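Local coordinates for ABC transporter (Thermotoga maritima, PDB 1JI0), which binds ATP and probably hydrolyses it to drive the uptake of branched-chain amino acids across the membrane, at residues K159-D164 / T190-V195; H20-I25 / T46-A51. All coordinates share one frame; numbering follows the deposited sequence.

Contact 1 of 2, residues K159-D164 / T190-V195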
loop_
_atom_site.group_PDB
_atom_site.type_symbol
_atom_site.label_atom_id
_atom_site.label_comp_id
_atom_site.label_asym_id
_atom_site.label_seq_id
_atom_site.Cartn_x
_atom_site.Cartn_y
_atom_site.Cartn_z
ATOM N N LYS A 159 6.066 -7.745 -5.669
ATOM C CA LYS A 159 7.370 -7.771 -5.024
ATOM C C LYS A 159 7.305 -6.678 -3.962
ATOM O O LYS A 159 8.072 -6.669 -2.998
ATOM C CB LYS A 159 8.483 -7.480 -6.033
ATOM C CG LYS A 159 8.755 -8.640 -6.982
ATOM C CD LYS A 159 9.939 -8.362 -7.883
ATOM C CE LYS A 159 10.220 -9.548 -8.798
ATOM N NZ LYS A 159 11.459 -9.324 -9.603
ATOM N N LEU A 160 6.367 -5.757 -4.158
ATOM C CA LEU A 160 6.135 -4.654 -3.235
ATOM C C LEU A 160 4.656 -4.297 -3.325
ATOM O O LEU A 160 4.169 -3.902 -4.391
ATOM C CB LEU A 160 6.975 -3.440 -3.625
ATOM C CG LEU A 160 7.250 -2.326 -2.602
ATOM C CD1 LEU A 160 6.914 -1.000 -3.233
ATOM C CD2 LEU A 160 6.461 -2.522 -1.313
ATOM N N LEU A 161 3.935 -4.447 -2.219
ATOM C CA LEU A 161 2.509 -4.115 -2.210
ATOM C C LEU A 161 2.315 -2.759 -1.540
ATOM O O LEU A 161 2.627 -2.593 -0.353
ATOM C CB LEU A 161 1.712 -5.190 -1.465
ATOM C CG LEU A 161 0.208 -4.964 -1.240
ATOM C CD1 LEU A 161 -0.516 -4.859 -2.576
ATOM C CD2 LEU A 161 -0.374 -6.122 -0.423
HETATM N N MSE A 162 1.824 -1.785 -2.304
HETATM C CA MSE A 162 1.578 -0.444 -1.781
HETATM C C MSE A 162 0.070 -0.270 -1.643
HETATM O O MSE A 162 -0.691 -0.703 -2.511
HETATM C CB MSE A 162 2.150 0.619 -2.723
HETATM C CG MSE A 162 3.644 0.444 -3.008
HETATM SE SE MSE A 162 4.489 1.978 -3.800
HETATM C CE MSE A 162 5.032 2.881 -2.208
HETATM N N MSE A 163 -0.358 0.354 -0.549
HETATM C CA MSE A 163 -1.780 0.552 -0.293
HETATM C C MSE A 163 -2.028 1.966 0.220
HETATM O O MSE A 163 -1.376 2.416 1.165
HETATM C CB MSE A 163 -2.266 -0.473 0.734
HETATM C CG MSE A 163 -1.944 -1.919 0.385
HETATM SE SE MSE A 163 -2.572 -3.177 1.751
HETATM C CE MSE A 163 -0.915 -4.034 2.174
ATOM N N ASP A 164 -2.967 2.664 -0.408
ATOM C CA ASP A 164 -3.284 4.032 -0.022
ATOM C C ASP A 164 -4.600 4.053 0.742
ATOM O O ASP A 164 -5.672 3.827 0.170
ATOM C CB ASP A 164 -3.378 4.936 -1.265
ATOM C CG ASP A 164 -3.367 6.418 -0.919
ATOM O OD1 ASP A 164 -3.360 6.770 0.279
ATOM O OD2 ASP A 164 -3.363 7.247 -1.847
ATOM N N THR A 190 5.231 -11.028 2.048
ATOM C CA THR A 190 5.039 -9.843 1.228
ATOM C C THR A 190 5.471 -8.528 1.887
ATOM O O THR A 190 5.076 -8.220 3.006
ATOM C CB THR A 190 3.568 -9.747 0.804
ATOM O OG1 THR A 190 3.184 -10.980 0.179
ATOM C CG2 THR A 190 3.359 -8.619 -0.174
ATOM N N THR A 191 6.288 -7.760 1.176
ATOM C CA THR A 191 6.766 -6.471 1.659
ATOM C C THR A 191 5.671 -5.462 1.362
ATOM O O THR A 191 5.149 -5.417 0.246
ATOM C CB THR A 191 8.056 -6.058 0.928
ATOM O OG1 THR A 191 9.034 -7.089 1.091
ATOM C CG2 THR A 191 8.597 -4.753 1.491
ATOM N N ILE A 192 5.322 -4.657 2.357
ATOM C CA ILE A 192 4.250 -3.679 2.217
ATOM C C ILE A 192 4.609 -2.245 2.588
ATOM O O ILE A 192 5.326 -2.012 3.564
ATOM C CB ILE A 192 3.039 -4.090 3.106
ATOM C CG1 ILE A 192 2.490 -5.436 2.646
ATOM C CG2 ILE A 192 1.953 -3.007 3.073
ATOM C CD1 ILE A 192 1.434 -6.025 3.572
ATOM N N LEU A 193 4.108 -1.293 1.798
ATOM C CA LEU A 193 4.278 0.133 2.076
ATOM C C LEU A 193 2.836 0.606 2.239
ATOM O O LEU A 193 2.064 0.651 1.280
ATOM C CB LEU A 193 4.976 0.890 0.934
ATOM C CG LEU A 193 5.207 2.384 1.246
ATOM C CD1 LEU A 193 5.747 2.545 2.644
ATOM C CD2 LEU A 193 6.199 3.002 0.291
ATOM N N LEU A 194 2.480 0.933 3.476
ATOM C CA LEU A 194 1.133 1.338 3.831
ATOM C C LEU A 194 1.008 2.816 4.172
ATOM O O LEU A 194 1.676 3.308 5.083
ATOM C CB LEU A 194 0.680 0.492 5.030
ATOM C CG LEU A 194 -0.654 0.750 5.727
ATOM C CD1 LEU A 194 -1.805 0.321 4.807
ATOM C CD2 LEU A 194 -0.703 -0.034 7.034
ATOM N N VAL A 195 0.160 3.522 3.427
ATOM C CA VAL A 195 -0.093 4.932 3.676
ATOM C C VAL A 195 -1.453 4.994 4.376
ATOM O O VAL A 195 -2.431 4.429 3.891
ATOM C CB VAL A 195 -0.152 5.737 2.366
ATOM C CG1 VAL A 195 -0.740 7.105 2.636
ATOM C CG2 VAL A 195 1.246 5.879 1.775
HETATM O O HOH W 1 6.317 -8.879 -1.548
#
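The Walker B strand of an ABC-type ATPase, 160-164, pairs here with its neighbour 192-195 as the two parallel strands of a beta-alpha-beta crossover through helix 172-187. L161 and M163 use both their N-H and their C=O across the seam. L161 N donates to T191 O at 2.9 Å, almost straight at 178°, and L161 O takes L193 N at 2.9 Å from a direction tilted off the carbonyl plane. One step on, M163 N reaches L193 O at 3.0 Å and M163 O receives V195 N at 2.9 Å. Before the strands pair, a water accepts from T191 N and gives a weak bond to K159 O. On the face toward helix 45-52, M162 lies alongside L193, CG 4.2 Å from L193 CB, both pointing the same way; L161 and M163 go to the other face with I192 and L194. D164 also runs alongside V195, its OD1 3.5 Å from V195 CG1. With CG anti to the backbone N (chi1 -166°), its carboxylate extends beyond the strand, where OD2 makes a probable, unusually short hydrogen bond to T46 OG1 and lies close to the like-charged E88. Regular backbone bonding amid apolar side chains thus fixes an acidic group beside ATP.

Contact 2 of 2, residues H20-I25 / T46-A51. With ATP (adenosine-5'-triphosphate), chain B.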
loop_
_atom_site.group_PDB
_atom_site.type_symbol
_atom_site.label_atom_id
_atom_site.label_comp_id
_atom_site.label_asym_id
_atom_site.label_seq_id
_atom_site.Cartn_x
_atom_site.Cartn_y
_atom_site.Cartn_z
ATOM N N HIS A 20 4.683 22.603 -3.981
ATOM C CA HIS A 20 5.880 21.800 -3.781
ATOM C C HIS A 20 5.430 20.732 -2.776
ATOM O O HIS A 20 5.710 20.832 -1.584
ATOM C CB HIS A 20 6.973 22.681 -3.179
ATOM C CG HIS A 20 8.285 21.989 -3.001
ATOM N ND1 HIS A 20 9.340 22.566 -2.328
ATOM C CD2 HIS A 20 8.723 20.779 -3.422
ATOM C CE1 HIS A 20 10.371 21.740 -2.341
ATOM N NE2 HIS A 20 10.023 20.649 -2.999
ATOM N N ALA A 21 4.714 19.730 -3.277
ATOM C CA ALA A 21 4.156 18.653 -2.469
ATOM C C ALA A 21 5.136 17.898 -1.571
ATOM O O ALA A 21 4.931 17.820 -0.362
ATOM C CB ALA A 21 3.426 17.676 -3.370
ATOM N N ILE A 22 6.182 17.325 -2.160
ATOM C CA ILE A 22 7.176 16.585 -1.390
ATOM C C ILE A 22 8.475 17.372 -1.428
ATOM O O ILE A 22 8.976 17.688 -2.502
ATOM C CB ILE A 22 7.403 15.179 -1.971
ATOM C CG1 ILE A 22 6.070 14.437 -2.098
ATOM C CG2 ILE A 22 8.345 14.400 -1.072
ATOM C CD1 ILE A 22 5.335 14.250 -0.776
ATOM N N LYS A 23 9.019 17.684 -0.259
ATOM C CA LYS A 23 10.238 18.480 -0.190
ATOM C C LYS A 23 11.508 17.775 0.277
ATOM O O LYS A 23 12.088 18.165 1.281
ATOM C CB LYS A 23 9.990 19.692 0.704
ATOM C CG LYS A 23 8.677 20.398 0.407
ATOM C CD LYS A 23 8.396 21.474 1.433
ATOM C CE LYS A 23 7.068 22.155 1.166
ATOM N NZ LYS A 23 6.766 23.140 2.231
ATOM N N GLY A 24 11.938 16.754 -0.458
ATOM C CA GLY A 24 13.164 16.041 -0.118
ATOM C C GLY A 24 13.068 15.011 0.994
ATOM O O GLY A 24 13.728 15.139 2.020
ATOM N N ILE A 25 12.260 13.981 0.799
ATOM C CA ILE A 25 12.114 12.956 1.825
ATOM C C ILE A 25 12.953 11.719 1.514
ATOM O O ILE A 25 13.291 11.466 0.356
ATOM C CB ILE A 25 10.642 12.517 1.966
ATOM C CG1 ILE A 25 10.151 11.941 0.636
ATOM C CG2 ILE A 25 9.778 13.708 2.412
ATOM C CD1 ILE A 25 8.839 11.226 0.740
ATOM N N THR A 46 -0.348 10.342 -0.758
ATOM C CA THR A 46 -0.716 9.779 -2.058
ATOM C C THR A 46 0.289 10.208 -3.121
ATOM O O THR A 46 0.612 9.440 -4.023
ATOM C CB THR A 46 -2.120 10.248 -2.503
ATOM O OG1 THR A 46 -3.105 9.665 -1.649
ATOM C CG2 THR A 46 -2.411 9.819 -3.943
ATOM N N THR A 47 0.774 11.439 -3.009
ATOM C CA THR A 47 1.746 11.950 -3.959
ATOM C C THR A 47 3.004 11.085 -3.883
ATOM O O THR A 47 3.579 10.732 -4.908
ATOM C CB THR A 47 2.093 13.422 -3.658
ATOM O OG1 THR A 47 0.911 14.221 -3.787
ATOM C CG2 THR A 47 3.146 13.947 -4.639
ATOM N N THR A 48 3.413 10.722 -2.668
ATOM C CA THR A 48 4.597 9.888 -2.504
ATOM C C THR A 48 4.430 8.569 -3.240
ATOM O O THR A 48 5.319 8.162 -3.991
ATOM C CB THR A 48 4.896 9.617 -1.016
ATOM O OG1 THR A 48 5.181 10.860 -0.366
ATOM C CG2 THR A 48 6.096 8.683 -0.863
ATOM N N LEU A 49 3.289 7.912 -3.045
ATOM C CA LEU A 49 3.027 6.637 -3.706
ATOM C C LEU A 49 2.921 6.811 -5.218
ATOM O O LEU A 49 3.345 5.937 -5.984
ATOM C CB LEU A 49 1.726 6.008 -3.199
ATOM C CG LEU A 49 1.587 5.609 -1.730
ATOM C CD1 LEU A 49 0.262 4.893 -1.543
ATOM C CD2 LEU A 49 2.720 4.694 -1.312
ATOM N N SER A 50 2.332 7.927 -5.643
ATOM C CA SER A 50 2.176 8.206 -7.066
ATOM C C SER A 50 3.541 8.382 -7.710
ATOM O O SER A 50 3.784 7.870 -8.798
ATOM C CB SER A 50 1.336 9.468 -7.281
ATOM O OG SER A 50 -0.025 9.230 -6.941
ATOM N N ALA A 51 4.427 9.110 -7.035
ATOM C CA ALA A 51 5.767 9.333 -7.557
ATOM C C ALA A 51 6.448 7.977 -7.721
ATOM O O ALA A 51 6.982 7.661 -8.787
ATOM C CB ALA A 51 6.555 10.219 -6.609
HETATM P PG ATP B . -4.802 11.233 0.221
HETATM O O1G ATP B . -6.164 11.267 0.784
HETATM O O2G ATP B . -3.979 10.083 0.654
HETATM O O3G ATP B . -4.761 11.575 -1.246
HETATM P PB ATP B . -2.484 12.872 0.995
HETATM O O1B ATP B . -2.165 13.509 2.312
HETATM O O2B ATP B . -1.702 11.724 0.575
HETATM O O3B ATP B . -4.059 12.449 0.987
HETATM P PA ATP B . -1.813 14.329 -1.465
HETATM O O1A ATP B . -2.395 13.446 -2.487
HETATM O O2A ATP B . -0.332 14.430 -1.395
HETATM O O3A ATP B . -2.476 14.017 -0.043
HETATM O "O5'" ATP B . -2.419 15.754 -1.674
HETATM C "C5'" ATP B . -2.078 16.838 -0.804
HETATM C "C4'" ATP B . -1.176 17.818 -1.462
HETATM O "O4'" ATP B . -1.930 18.439 -2.543
HETATM C "C3'" ATP B . -0.795 18.954 -0.546
HETATM O "O3'" ATP B . 0.628 19.171 -0.614
HETATM C "C2'" ATP B . -1.598 20.115 -1.059
HETATM O "O2'" ATP B . -0.991 21.385 -0.847
HETATM C "C1'" ATP B . -1.612 19.831 -2.571
HETATM N N9 ATP B . -2.648 20.565 -3.392
HETATM C C8 ATP B . -3.377 20.085 -4.462
HETATM N N7 ATP B . -4.203 20.936 -5.004
HETATM C C5 ATP B . -4.013 22.078 -4.238
HETATM C C6 ATP B . -4.597 23.381 -4.292
HETATM N N6 ATP B . -5.506 23.679 -5.204
HETATM N N1 ATP B . -4.203 24.320 -3.388
HETATM C C2 ATP B . -3.280 24.002 -2.470
HETATM N N3 ATP B . -2.650 22.818 -2.308
HETATM C C4 ATP B . -3.072 21.877 -3.246
#
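I22 meets two successive threonines of helix 46-51 in two different ways. Against T47 the side chains slide past each other in opposite directions, I22 CG1 lying 3.9 Å from T47 CG2; against T48 they cross at about a right angle, and I22 CD1 stops 3.4 Å from T48 OG1. A21 adds its CB to the T47 methyl CG2, also at 3.9 Å. I25, from beyond the corner at G24, meets T48 tip to tip, its CD1 3.8 Å from OG1. Two isoleucine methyls therefore cover one hydroxyl, which is hydrogen-bonded to G44 O, just ahead of the helix. T47 is split by its first torsion (chi1 -62°): CG2 stands anti to the backbone N and serves the apolar contact, while OG1 turns to the nucleotide and donates to ATP O2A at 2.7 Å. T46 faces the phosphates, its N hydrogen-bonded to O2B at a doubtfully short distance. One turn on, S50 OG bonds T46 O at 3.0 Å from above the carbonyl plane, sharing that oxygen with S50 N. Strand 20-23 and the helix run at 75°, and a classic beta bulge sets A21 and I22 both opposite V14, their CB atoms directed toward the helix. Such packing, an antiparallel beta subdomain laid against the helix that follows the P-loop (Walker A), is characteristic of the ABC transporter nucleotide-binding domain.

In the fold
Contact 1 lies in the middle of the chain, about 4 Å from its centre, in the mixed sheet, between two of its parallel strands; contact 2, although its touching residues are also buried, lies about 15 Å from that centre, where the antiparallel sheet meets helix 45-52. The first is knit by main-chain hydrogen bonds between strands, the second by aliphatic side chains against two threonines, with polar links running to ATP and within or just ahead of the helix. Their centres are 16 Å apart, yet contact 1 packs on the helix of contact 2: L49 touches M162, V195 and D164, while T47 and T48 look the other way. Walker A and Walker B come together at the phosphates.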